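Local coordinates for hypothetical protein SO0799 (Shewanella oneidensis, PDB 1YUD) that is of unknown function but belongs to the cupin superfamily, in the DUF985 family, and forms a dimer built on a cupin beta barrel, at residues E60-F64 with V160-R166; L55-G59 with G118-N122; R46-I52 with C131-F137; Q79-I83 with A95-L99. One frame throughout, in Å; residues are numbered along the deposited sequence.

In the fold
Interaction 1 holds the segment after helix 158-161 against strand 62-66 of the smaller, mixed sheet. Interaction 3 pairs neighbouring strands 50-57 and 126-133 of the larger sheet. Interaction 4 pairs strands 81-86 and 92-97 of the smaller sheet, about 21 Å away between centres. Interaction 2 bridges the two sheets, from strand 50-57 to strand 116-121. Its centre is about 10 Å from those of interactions 1 and 4, and it touches both. Along the chain, 79-83 and 95-99 fall between the segments of each other contact. Interactions 1, 2 and 4 cluster around strand 116-121 and its neighbours, while interaction 3 lies at the far end, about 24 Å from interaction 1, where the second subunit packs.

Interaction 1. Residues E60-F64 with V160-R166; sequences EVSHF and VVQKLSR
The segment 60-64 is extended and runs into strand 62-66. In 160-166 the last turn of helix 158-161 gives way to an irregular tail, with Q162 the first residue to leave helical angles. K163 N and L164 N both bond back to V160 O, at 3.1 and 3.2 Å. The closest CA pair is H63 and L164, 4.3 Å apart. One backbone hydrogen bond crosses: F64 N to L164 O, 2.7 Å. The apolar part centres on L164 (chi1 m, chi2 t). Its CB makes a CH-pi contact over the face of the F64 ring (chi1 m), 3.8 Å from the centroid. L164 CD2 is 4.2 Å from V61 CB, and V160 CG1 is 4.0 Å from F64 CZ. R166 lays its guanidinium face over H63 CE1, with NH2 3.4 Å from it, while H63 ND1 bonds E28 O. This C-terminal segment packs along strand 62-66, outermost in the smaller cupin sheet within this chain, with V161 on helix 147-152 and L164 on Y84 of strand 81-86.

Interaction 2. Residues L55-G59 with G118-N122; sequences LLRTG and GSAMN
M121, a selenomethionine, and L56 make most of this contact. The CA-to-CB bond of M121 points toward strand 55-57, and chi1 m, chi2 t, chi3 m carry the chain across to the backbone there. SE comes 3.3 Å from L56 O. CE ends 3.3 Å from T58 N and 3.7 Å from R57 C, and it also lies 3.7 Å from T58 OG1. L56 answers from the other side. Its CB also points across, with chi1 at -134°, between the standard wells, and chi2 p. This puts L56 CD2 3.5 Å from M121 CG, 4.0 Å from A120 C and 4.0 Å from S119 O. The segment 55-59 is extended until T58, where phi/psi of -41/-18 turns the chain; 118-121 is extended up to N122. No hydrogen bond joins the segments. The axes of strands 55-57 and 118-121 approach to 7.7 Å and cross at -54°, and the closest CA atoms, L56 and M121, are 7.3 Å apart. This is face-to-face packing between the two sheets of a cupin beta barrel, not strand pairing within one sheet. The polar ends bond elsewhere. T58 OG1 accepts from G125 N, and S119 OG (chi1 t) bonds T82 O of the neighbouring strand 81-86. L81 of that same strand packs against M121.

Interaction 3. Residues R46-I52 with C131-F137; sequences RQLWSSI and CMVSPGF
S50 (chi1 p) tucks its hydroxyl against V133 and the turn that follows: OG is 3.2 Å from V133 CG1 and accepts a nearly straight 3.2 Å hydrogen bond from F137 N. Beyond it, strands 50-52 and 131-133 run antiparallel, their axes 4.9 Å apart and 158° between directions. I52 and C131 form a hydrogen-bonded pair, with I52 N to C131 O at 3.1 Å and C131 N to I52 O at 3.2 Å. S51 and M132 are a non-hydrogen-bonded pair, CA atoms 4.4 Å apart. V133 N reaches S50 O at 3.3 Å; the return bond, S50 N to V133 O, is weak at 3.4 Å. These are adjacent strands of the larger cupin sheet. I52 (chi1 p) and C131 (chi1 m) lie on the same face as S50, with I52 CG1 4.0 Å from C131 CB. S51 and M132 point to the other face. There S51 OG bonds Q108 of the second subunit, and M132 packs on M132 of that subunit, so this end of the sheet meets the dimer partner. Past the strands, G136 N makes a weak 2.6 Å bond to Q47 O. R46 NH2 forms a salt bridge with D141.

Interaction 4. Residues Q79-I83 with A95-L99; sequences QSLTI and AQLGL
The segments 79-83 and 95-99 run antiparallel as the open end of the beta hairpin of strands 81-86 and 92-97, in the smaller cupin sheet. The axes of 81-83 and 95-97 approach to 5.0 Å with 146° between their directions. CA atoms pair S80 with G98 (4.1 Å), L81 with L97 (5.3 Å), T82 with Q96 (5.1 Å) and I83 with A95 (5.4 Å). I83 N to A95 O is 3.3 Å and fairly straight. The return bond, A95 N to I83 O at 3.4 Å, is weak, as is L81 N to L97 O at 3.1 Å. T82 CA adds a CA-H...O contact to A95 O, 3.5 Å. G98 has phi/psi of 147/-175; a CB there would clash with S80 CB and with the carbonyl O of L97, so glycine lets the two segments approach. L81 (chi1 m, chi2 t) and L97 (chi1 t, chi2 p) touch CB to CB at 4.5 Å, and W73 of strand 71-76 packs against both. S80 OG bonds N122 OD1. Q96 (chi1 m, chi2 m) curls back over T82 (chi1 m). This leaves T82 CG2 3.4 Å from Q96 OE1, while T82 OG1 donates to L81 O at 2.7 Å.

Interaction 1. Residues E60-F64 with V160-R166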
loop_
_atom_site.group_PDB
_atom_site.type_symbol
_atom_site.label_atom_id
_atom_site.label_comp_id
_atom_site.label_asym_id
_atom_site.label_seq_id
_atom_site.Cartn_x
_atom_site.Cartn_y
_atom_site.Cartn_z
ATOM N N GLU A 60 8.817 -15.062 13.568
ATOM C CA GLU A 60 8.436 -13.710 13.950
ATOM C C GLU A 60 6.927 -13.410 13.909
ATOM O O GLU A 60 6.171 -13.968 13.102
ATOM C CB GLU A 60 9.192 -12.705 13.058
ATOM C CG GLU A 60 10.695 -12.606 13.319
ATOM C CD GLU A 60 11.019 -11.799 14.571
ATOM O OE1 GLU A 60 10.434 -12.099 15.639
ATOM O OE2 GLU A 60 11.856 -10.866 14.498
ATOM N N VAL A 61 6.507 -12.540 14.822
ATOM C CA VAL A 61 5.136 -12.062 14.911
ATOM C C VAL A 61 5.289 -10.608 15.335
ATOM O O VAL A 61 6.287 -10.245 15.969
ATOM C CB VAL A 61 4.286 -12.792 15.988
ATOM C CG1 VAL A 61 4.191 -14.272 15.678
ATOM C CG2 VAL A 61 4.856 -12.538 17.367
ATOM N N SER A 62 4.320 -9.771 14.975
ATOM C CA SER A 62 4.373 -8.364 15.344
ATOM C C SER A 62 3.684 -8.195 16.687
ATOM O O SER A 62 2.463 -8.203 16.763
ATOM C CB SER A 62 3.679 -7.511 14.286
ATOM O OG SER A 62 3.856 -6.139 14.579
ATOM N N HIS A 63 4.471 -8.035 17.745
ATOM C CA HIS A 63 3.925 -7.907 19.093
ATOM C C HIS A 63 3.069 -6.666 19.375
ATOM O O HIS A 63 3.402 -5.545 18.983
ATOM C CB HIS A 63 5.053 -7.993 20.126
ATOM C CG HIS A 63 5.954 -9.173 19.939
ATOM N ND1 HIS A 63 7.133 -9.103 19.229
ATOM C CD2 HIS A 63 5.842 -10.456 20.352
ATOM C CE1 HIS A 63 7.710 -10.290 19.214
ATOM N NE2 HIS A 63 6.946 -11.129 19.888
ATOM N N PHE A 64 1.962 -6.900 20.074
ATOM C CA PHE A 64 1.042 -5.844 20.443
ATOM C C PHE A 64 1.765 -4.533 20.713
ATOM O O PHE A 64 2.742 -4.494 21.465
ATOM C CB PHE A 64 0.248 -6.259 21.673
ATOM C CG PHE A 64 -0.850 -7.233 21.378
ATOM C CD1 PHE A 64 -0.886 -8.477 22.001
ATOM C CD2 PHE A 64 -1.871 -6.898 20.495
ATOM C CE1 PHE A 64 -1.929 -9.380 21.754
ATOM C CE2 PHE A 64 -2.914 -7.786 20.238
ATOM C CZ PHE A 64 -2.942 -9.029 20.871
ATOM N N VAL A 160 -4.474 -14.983 23.287
ATOM C CA VAL A 160 -3.761 -14.318 22.200
ATOM C C VAL A 160 -2.682 -13.364 22.716
ATOM O O VAL A 160 -1.739 -13.044 21.994
ATOM C CB VAL A 160 -4.730 -13.534 21.292
ATOM C CG1 VAL A 160 -5.069 -12.201 21.929
ATOM C CG2 VAL A 160 -4.125 -13.349 19.911
ATOM N N VAL A 161 -2.821 -12.904 23.955
ATOM C CA VAL A 161 -1.819 -12.013 24.531
ATOM C C VAL A 161 -0.506 -12.787 24.715
ATOM O O VAL A 161 0.586 -12.213 24.634
ATOM C CB VAL A 161 -2.277 -11.460 25.895
ATOM C CG1 VAL A 161 -1.267 -10.450 26.407
ATOM C CG2 VAL A 161 -3.642 -10.819 25.761
ATOM N N GLN A 162 -0.628 -14.094 24.951
ATOM C CA GLN A 162 0.521 -14.976 25.138
ATOM C C GLN A 162 1.196 -15.334 23.822
ATOM O O GLN A 162 2.072 -16.194 23.790
ATOM C CB GLN A 162 0.103 -16.278 25.811
ATOM C CG GLN A 162 -0.429 -16.149 27.215
ATOM C CD GLN A 162 -0.716 -17.510 27.831
ATOM O OE1 GLN A 162 -1.351 -18.369 27.210
ATOM N NE2 GLN A 162 -0.250 -17.714 29.058
ATOM N N LYS A 163 0.779 -14.704 22.733
ATOM C CA LYS A 163 1.391 -14.977 21.436
ATOM C C LYS A 163 1.989 -13.715 20.835
ATOM O O LYS A 163 3.091 -13.740 20.279
ATOM C CB LYS A 163 0.364 -15.581 20.468
ATOM C CG LYS A 163 0.142 -17.076 20.657
ATOM C CD LYS A 163 -0.323 -17.419 22.072
ATOM C CE LYS A 163 -0.477 -18.929 22.249
ATOM N NZ LYS A 163 -0.952 -19.322 23.613
ATOM N N LEU A 164 1.259 -12.610 20.965
ATOM C CA LEU A 164 1.691 -11.329 20.424
ATOM C C LEU A 164 2.231 -10.424 21.522
ATOM O O LEU A 164 2.054 -9.209 21.477
ATOM C CB LEU A 164 0.522 -10.630 19.719
ATOM C CG LEU A 164 -0.321 -11.440 18.723
ATOM C CD1 LEU A 164 -1.420 -10.561 18.162
ATOM C CD2 LEU A 164 0.548 -11.966 17.607
ATOM N N SER A 165 2.889 -11.016 22.510
ATOM C CA SER A 165 3.453 -10.244 23.607
ATOM C C SER A 165 4.506 -11.069 24.332
ATOM O O SER A 165 4.601 -12.278 24.130
ATOM C CB SER A 165 2.345 -9.841 24.583
ATOM O OG SER A 165 2.850 -9.009 25.610
ATOM N N ARG A 166 5.309 -10.408 25.159
ATOM C CA ARG A 166 6.343 -11.095 25.932
ATOM C C ARG A 166 6.544 -10.421 27.281
ATOM O O ARG A 166 6.488 -9.191 27.388
ATOM C CB ARG A 166 7.670 -11.160 25.157
ATOM C CG ARG A 166 7.704 -12.286 24.137
ATOM C CD ARG A 166 9.044 -12.390 23.447
ATOM N NE ARG A 166 9.457 -11.124 22.859
ATOM C CZ ARG A 166 10.087 -11.012 21.694
ATOM N NH1 ARG A 166 10.376 -12.096 20.985
ATOM N NH2 ARG A 166 10.434 -9.812 21.238
#

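Interaction 2. Residues L55-G59 with G118-N122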
loop_
_atom_site.group_PDB
_atom_site.type_symbol
_atom_site.label_atom_id
_atom_site.label_comp_id
_atom_site.label_asym_id
_atom_site.label_seq_id
_atom_site.Cartn_x
_atom_site.Cartn_y
_atom_site.Cartn_z
ATOM N N LEU A 55 8.456 -7.425 6.810
ATOM C CA LEU A 55 8.414 -8.855 6.582
ATOM C C LEU A 55 8.215 -9.699 7.826
ATOM O O LEU A 55 8.550 -9.293 8.934
ATOM C CB LEU A 55 9.684 -9.274 5.845
ATOM C CG LEU A 55 9.733 -10.742 5.451
ATOM C CD1 LEU A 55 10.346 -10.876 4.069
ATOM C CD2 LEU A 55 10.498 -11.522 6.513
ATOM N N LEU A 56 7.658 -10.886 7.628
ATOM C CA LEU A 56 7.407 -11.796 8.731
ATOM C C LEU A 56 7.782 -13.231 8.358
ATOM O O LEU A 56 7.344 -13.747 7.318
ATOM C CB LEU A 56 5.932 -11.745 9.115
ATOM C CG LEU A 56 5.640 -11.652 10.605
ATOM C CD1 LEU A 56 5.951 -10.241 11.110
ATOM C CD2 LEU A 56 4.182 -11.998 10.842
ATOM N N ARG A 57 8.600 -13.860 9.206
ATOM C CA ARG A 57 9.021 -15.248 9.008
ATOM C C ARG A 57 8.441 -16.108 10.118
ATOM O O ARG A 57 8.105 -15.610 11.192
ATOM C CB ARG A 57 10.540 -15.379 9.034
ATOM C CG ARG A 57 11.256 -14.746 7.864
ATOM C CD ARG A 57 12.766 -14.912 7.999
ATOM N NE ARG A 57 13.220 -14.630 9.360
ATOM C CZ ARG A 57 14.489 -14.437 9.705
ATOM N NH1 ARG A 57 14.801 -14.194 10.975
ATOM N NH2 ARG A 57 15.442 -14.471 8.777
ATOM N N THR A 58 8.357 -17.406 9.848
ATOM C CA THR A 58 7.810 -18.386 10.782
ATOM C C THR A 58 8.193 -18.235 12.254
ATOM O O THR A 58 7.528 -18.801 13.127
ATOM C CB THR A 58 8.162 -19.808 10.352
ATOM O OG1 THR A 58 7.772 -20.005 8.989
ATOM C CG2 THR A 58 7.427 -20.802 11.214
ATOM N N GLY A 59 9.251 -17.484 12.542
ATOM C CA GLY A 59 9.640 -17.302 13.930
ATOM C C GLY A 59 9.245 -15.937 14.470
ATOM O O GLY A 59 9.311 -15.676 15.678
ATOM N N GLY A 118 -1.537 -6.323 16.930
ATOM C CA GLY A 118 -0.381 -7.109 16.557
ATOM C C GLY A 118 -0.789 -8.035 15.428
ATOM O O GLY A 118 -1.946 -8.043 15.023
ATOM N N SER A 119 0.138 -8.824 14.906
ATOM C CA SER A 119 -0.211 -9.720 13.821
ATOM C C SER A 119 0.725 -10.911 13.693
ATOM O O SER A 119 1.914 -10.831 13.987
ATOM C CB SER A 119 -0.231 -8.955 12.503
ATOM O OG SER A 119 -0.477 -9.829 11.411
ATOM N N ALA A 120 0.165 -12.020 13.236
ATOM C CA ALA A 120 0.921 -13.234 13.026
ATOM C C ALA A 120 0.595 -13.682 11.614
ATOM O O ALA A 120 -0.300 -13.129 10.987
ATOM C CB ALA A 120 0.496 -14.298 14.035
HETATM N N MSE A 121 1.326 -14.662 11.100
HETATM C CA MSE A 121 1.032 -15.153 9.764
HETATM C C MSE A 121 -0.072 -16.179 9.975
HETATM O O MSE A 121 -0.507 -16.381 11.104
HETATM C CB MSE A 121 2.255 -15.831 9.152
HETATM C CG MSE A 121 3.512 -14.988 9.136
HETATM SE SE MSE A 121 4.759 -15.704 7.839
HETATM C CE MSE A 121 5.259 -17.333 8.764
ATOM N N ASN A 122 -0.525 -16.822 8.907
ATOM C CA ASN A 122 -1.566 -17.839 9.035
ATOM C C ASN A 122 -1.009 -19.238 8.748
ATOM O O ASN A 122 -1.543 -20.242 9.220
ATOM C CB ASN A 122 -2.742 -17.517 8.098
ATOM C CG ASN A 122 -3.761 -16.566 8.736
ATOM O OD1 ASN A 122 -4.389 -15.766 8.049
ATOM N ND2 ASN A 122 -3.937 -16.671 10.046
#

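Interaction 3. Residues R46-I52 with C131-F137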
loop_
_atom_site.group_PDB
_atom_site.type_symbol
_atom_site.label_atom_id
_atom_site.label_comp_id
_atom_site.label_asym_id
_atom_site.label_seq_id
_atom_site.Cartn_x
_atom_site.Cartn_y
_atom_site.Cartn_z
ATOM N N ARG A 46 5.693 16.320 12.821
ATOM C CA ARG A 46 5.657 15.137 11.959
ATOM C C ARG A 46 5.513 15.464 10.457
ATOM O O ARG A 46 5.539 16.630 10.059
ATOM C CB ARG A 46 4.491 14.246 12.401
ATOM C CG ARG A 46 4.310 14.140 13.919
ATOM C CD ARG A 46 2.884 13.708 14.266
ATOM N NE ARG A 46 2.637 13.600 15.704
ATOM C CZ ARG A 46 1.500 13.155 16.239
ATOM N NH1 ARG A 46 0.495 12.774 15.457
ATOM N NH2 ARG A 46 1.369 13.075 17.559
ATOM N N GLN A 47 5.365 14.422 9.637
ATOM C CA GLN A 47 5.206 14.568 8.186
ATOM C C GLN A 47 3.822 14.132 7.710
ATOM O O GLN A 47 3.069 13.495 8.441
ATOM C CB GLN A 47 6.253 13.738 7.441
ATOM C CG GLN A 47 7.642 14.319 7.446
ATOM C CD GLN A 47 7.687 15.695 6.812
ATOM O OE1 GLN A 47 7.187 16.672 7.376
ATOM N NE2 GLN A 47 8.280 15.779 5.627
ATOM N N LEU A 48 3.500 14.459 6.467
ATOM C CA LEU A 48 2.205 14.111 5.898
ATOM C C LEU A 48 1.982 12.590 5.908
ATOM O O LEU A 48 0.883 12.126 6.206
ATOM C CB LEU A 48 2.113 14.663 4.471
ATOM C CG LEU A 48 0.755 15.095 3.908
ATOM C CD1 LEU A 48 0.109 16.115 4.836
ATOM C CD2 LEU A 48 0.948 15.703 2.519
ATOM N N TRP A 49 3.018 11.822 5.569
ATOM C CA TRP A 49 2.919 10.361 5.570
ATOM C C TRP A 49 4.268 9.630 5.495
ATOM O O TRP A 49 5.328 10.245 5.373
ATOM C CB TRP A 49 2.007 9.873 4.439
ATOM C CG TRP A 49 2.461 10.185 3.037
ATOM C CD1 TRP A 49 2.017 11.197 2.242
ATOM C CD2 TRP A 49 3.427 9.463 2.261
ATOM N NE1 TRP A 49 2.636 11.153 1.018
ATOM C CE2 TRP A 49 3.511 10.098 1.000
ATOM C CE3 TRP A 49 4.232 8.339 2.506
ATOM C CZ2 TRP A 49 4.364 9.654 -0.014
ATOM C CZ3 TRP A 49 5.082 7.892 1.498
ATOM C CH2 TRP A 49 5.140 8.554 0.251
ATOM N N SER A 50 4.206 8.305 5.581
ATOM C CA SER A 50 5.389 7.451 5.534
ATOM C C SER A 50 5.017 5.997 5.218
ATOM O O SER A 50 3.976 5.508 5.641
ATOM C CB SER A 50 6.117 7.506 6.880
ATOM O OG SER A 50 5.276 7.121 7.951
ATOM N N SER A 51 5.862 5.309 4.464
ATOM C CA SER A 51 5.617 3.910 4.138
ATOM C C SER A 51 6.889 3.112 4.401
ATOM O O SER A 51 7.993 3.612 4.219
ATOM C CB SER A 51 5.226 3.751 2.669
ATOM O OG SER A 51 5.249 2.383 2.282
ATOM N N ILE A 52 6.728 1.873 4.837
ATOM C CA ILE A 52 7.857 1.011 5.116
ATOM C C ILE A 52 7.486 -0.363 4.623
ATOM O O ILE A 52 6.307 -0.674 4.445
ATOM C CB ILE A 52 8.121 0.865 6.616
ATOM C CG1 ILE A 52 6.989 0.056 7.242
ATOM C CG2 ILE A 52 8.236 2.223 7.271
ATOM C CD1 ILE A 52 7.182 -0.262 8.703
ATOM N N CYS A 131 3.114 -0.941 4.880
ATOM C CA CYS A 131 2.474 -0.224 5.964
ATOM C C CYS A 131 2.654 1.279 5.812
ATOM O O CYS A 131 3.769 1.800 5.774
ATOM C CB CYS A 131 3.011 -0.699 7.319
ATOM S SG CYS A 131 2.416 -2.350 7.815
HETATM N N MSE A 132 1.520 1.961 5.732
HETATM C CA MSE A 132 1.456 3.405 5.560
HETATM C C MSE A 132 0.711 4.039 6.734
HETATM O O MSE A 132 -0.492 3.844 6.878
HETATM C CB MSE A 132 0.738 3.698 4.230
HETATM C CG MSE A 132 0.662 5.156 3.775
HETATM SE SE MSE A 132 -0.648 6.253 4.707
HETATM C CE MSE A 132 0.574 7.525 5.468
ATOM N N VAL A 133 1.435 4.768 7.584
ATOM C CA VAL A 133 0.843 5.466 8.734
ATOM C C VAL A 133 0.801 6.923 8.309
ATOM O O VAL A 133 1.819 7.463 7.901
ATOM C CB VAL A 133 1.708 5.329 9.996
ATOM C CG1 VAL A 133 3.146 5.544 9.661
ATOM C CG2 VAL A 133 1.273 6.338 11.020
ATOM N N SER A 134 -0.364 7.561 8.410
ATOM C CA SER A 134 -0.524 8.927 7.920
ATOM C C SER A 134 0.335 10.026 8.491
ATOM O O SER A 134 1.320 10.421 7.866
ATOM C CB SER A 134 -1.982 9.359 7.970
ATOM O OG SER A 134 -2.199 10.346 6.979
ATOM N N PRO A 135 -0.031 10.584 9.652
ATOM C CA PRO A 135 0.920 11.628 10.050
ATOM C C PRO A 135 2.280 10.994 10.374
ATOM O O PRO A 135 2.441 10.366 11.418
ATOM C CB PRO A 135 0.245 12.258 11.260
ATOM C CG PRO A 135 -1.225 12.095 10.931
ATOM C CD PRO A 135 -1.280 10.670 10.429
ATOM N N GLY A 136 3.239 11.146 9.459
ATOM C CA GLY A 136 4.576 10.592 9.633
ATOM C C GLY A 136 4.866 9.844 10.925
ATOM O O GLY A 136 4.776 10.412 12.016
ATOM N N PHE A 137 5.233 8.572 10.806
ATOM C CA PHE A 137 5.533 7.762 11.974
ATOM C C PHE A 137 6.774 8.160 12.762
ATOM O O PHE A 137 7.872 7.735 12.428
ATOM C CB PHE A 137 5.686 6.299 11.577
ATOM C CG PHE A 137 6.095 5.406 12.715
ATOM C CD1 PHE A 137 5.261 5.233 13.808
ATOM C CD2 PHE A 137 7.311 4.729 12.689
ATOM C CE1 PHE A 137 5.625 4.397 14.856
ATOM C CE2 PHE A 137 7.684 3.889 13.734
ATOM C CZ PHE A 137 6.837 3.723 14.818
#

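Interaction 4. Residues Q79-I83 with A95-L99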
loop_
_atom_site.group_PDB
_atom_site.type_symbol
_atom_site.label_atom_id
_atom_site.label_comp_id
_atom_site.label_asym_id
_atom_site.label_seq_id
_atom_site.Cartn_x
_atom_site.Cartn_y
_atom_site.Cartn_z
ATOM N N GLN A 79 2.456 -14.981 2.923
ATOM C CA GLN A 79 1.407 -15.631 3.704
ATOM C C GLN A 79 0.383 -14.713 4.343
ATOM O O GLN A 79 0.730 -13.825 5.109
ATOM C CB GLN A 79 2.034 -16.482 4.826
ATOM C CG GLN A 79 1.754 -17.969 4.736
ATOM C CD GLN A 79 2.571 -18.624 3.670
ATOM O OE1 GLN A 79 2.209 -19.677 3.140
ATOM N NE2 GLN A 79 3.698 -18.010 3.344
ATOM N N SER A 80 -0.888 -14.966 4.055
ATOM C CA SER A 80 -1.963 -14.169 4.625
ATOM C C SER A 80 -1.682 -13.987 6.115
ATOM O O SER A 80 -1.245 -14.923 6.778
ATOM C CB SER A 80 -3.290 -14.895 4.460
ATOM O OG SER A 80 -3.460 -15.808 5.528
ATOM N N LEU A 81 -1.924 -12.787 6.636
ATOM C CA LEU A 81 -1.686 -12.509 8.056
ATOM C C LEU A 81 -2.998 -12.450 8.827
ATOM O O LEU A 81 -4.040 -12.903 8.354
ATOM C CB LEU A 81 -0.943 -11.177 8.219
ATOM C CG LEU A 81 0.282 -10.986 7.319
ATOM C CD1 LEU A 81 0.898 -9.634 7.592
ATOM C CD2 LEU A 81 1.298 -12.073 7.574
ATOM N N THR A 82 -2.948 -11.887 10.022
ATOM C CA THR A 82 -4.142 -11.760 10.830
ATOM C C THR A 82 -3.871 -10.645 11.793
ATOM O O THR A 82 -2.931 -10.707 12.576
ATOM C CB THR A 82 -4.435 -13.043 11.596
ATOM O OG1 THR A 82 -4.609 -14.111 10.659
ATOM C CG2 THR A 82 -5.702 -12.898 12.423
ATOM N N ILE A 83 -4.681 -9.600 11.714
ATOM C CA ILE A 83 -4.482 -8.467 12.590
ATOM C C ILE A 83 -5.352 -8.628 13.817
ATOM O O ILE A 83 -6.577 -8.630 13.728
ATOM C CB ILE A 83 -4.858 -7.156 11.892
ATOM C CG1 ILE A 83 -4.322 -7.151 10.455
ATOM C CG2 ILE A 83 -4.321 -5.986 12.682
ATOM C CD1 ILE A 83 -2.835 -7.043 10.353
ATOM N N ALA A 95 -9.010 -9.491 11.478
ATOM C CA ALA A 95 -9.193 -9.237 10.055
ATOM C C ALA A 95 -8.244 -10.121 9.258
ATOM O O ALA A 95 -7.168 -10.447 9.736
ATOM C CB ALA A 95 -8.916 -7.779 9.770
ATOM N N GLN A 96 -8.621 -10.500 8.046
ATOM C CA GLN A 96 -7.750 -11.357 7.247
ATOM C C GLN A 96 -7.082 -10.685 6.059
ATOM O O GLN A 96 -7.699 -10.527 5.002
ATOM C CB GLN A 96 -8.526 -12.571 6.731
ATOM C CG GLN A 96 -9.079 -13.460 7.820
ATOM C CD GLN A 96 -8.005 -13.949 8.751
ATOM O OE1 GLN A 96 -7.917 -13.516 9.910
ATOM N NE2 GLN A 96 -7.163 -14.854 8.249
ATOM N N LEU A 97 -5.817 -10.314 6.222
ATOM C CA LEU A 97 -5.069 -9.682 5.138
ATOM C C LEU A 97 -4.568 -10.807 4.249
ATOM O O LEU A 97 -4.249 -11.872 4.758
ATOM C CB LEU A 97 -3.882 -8.893 5.694
ATOM C CG LEU A 97 -3.455 -7.670 4.880
ATOM C CD1 LEU A 97 -4.650 -6.700 4.736
ATOM C CD2 LEU A 97 -2.272 -6.986 5.569
ATOM N N GLY A 98 -4.504 -10.597 2.937
ATOM C CA GLY A 98 -4.032 -11.662 2.067
ATOM C C GLY A 98 -4.709 -11.640 0.715
ATOM O O GLY A 98 -5.503 -10.742 0.450
ATOM N N LEU A 99 -4.423 -12.633 -0.127
ATOM C CA LEU A 99 -4.981 -12.691 -1.477
ATOM C C LEU A 99 -6.058 -13.734 -1.792
ATOM O O LEU A 99 -6.345 -13.969 -2.967
ATOM C CB LEU A 99 -3.845 -12.853 -2.492
ATOM C CG LEU A 99 -2.949 -11.633 -2.744
ATOM C CD1 LEU A 99 -1.654 -12.043 -3.426
ATOM C CD2 LEU A 99 -3.706 -10.639 -3.594
#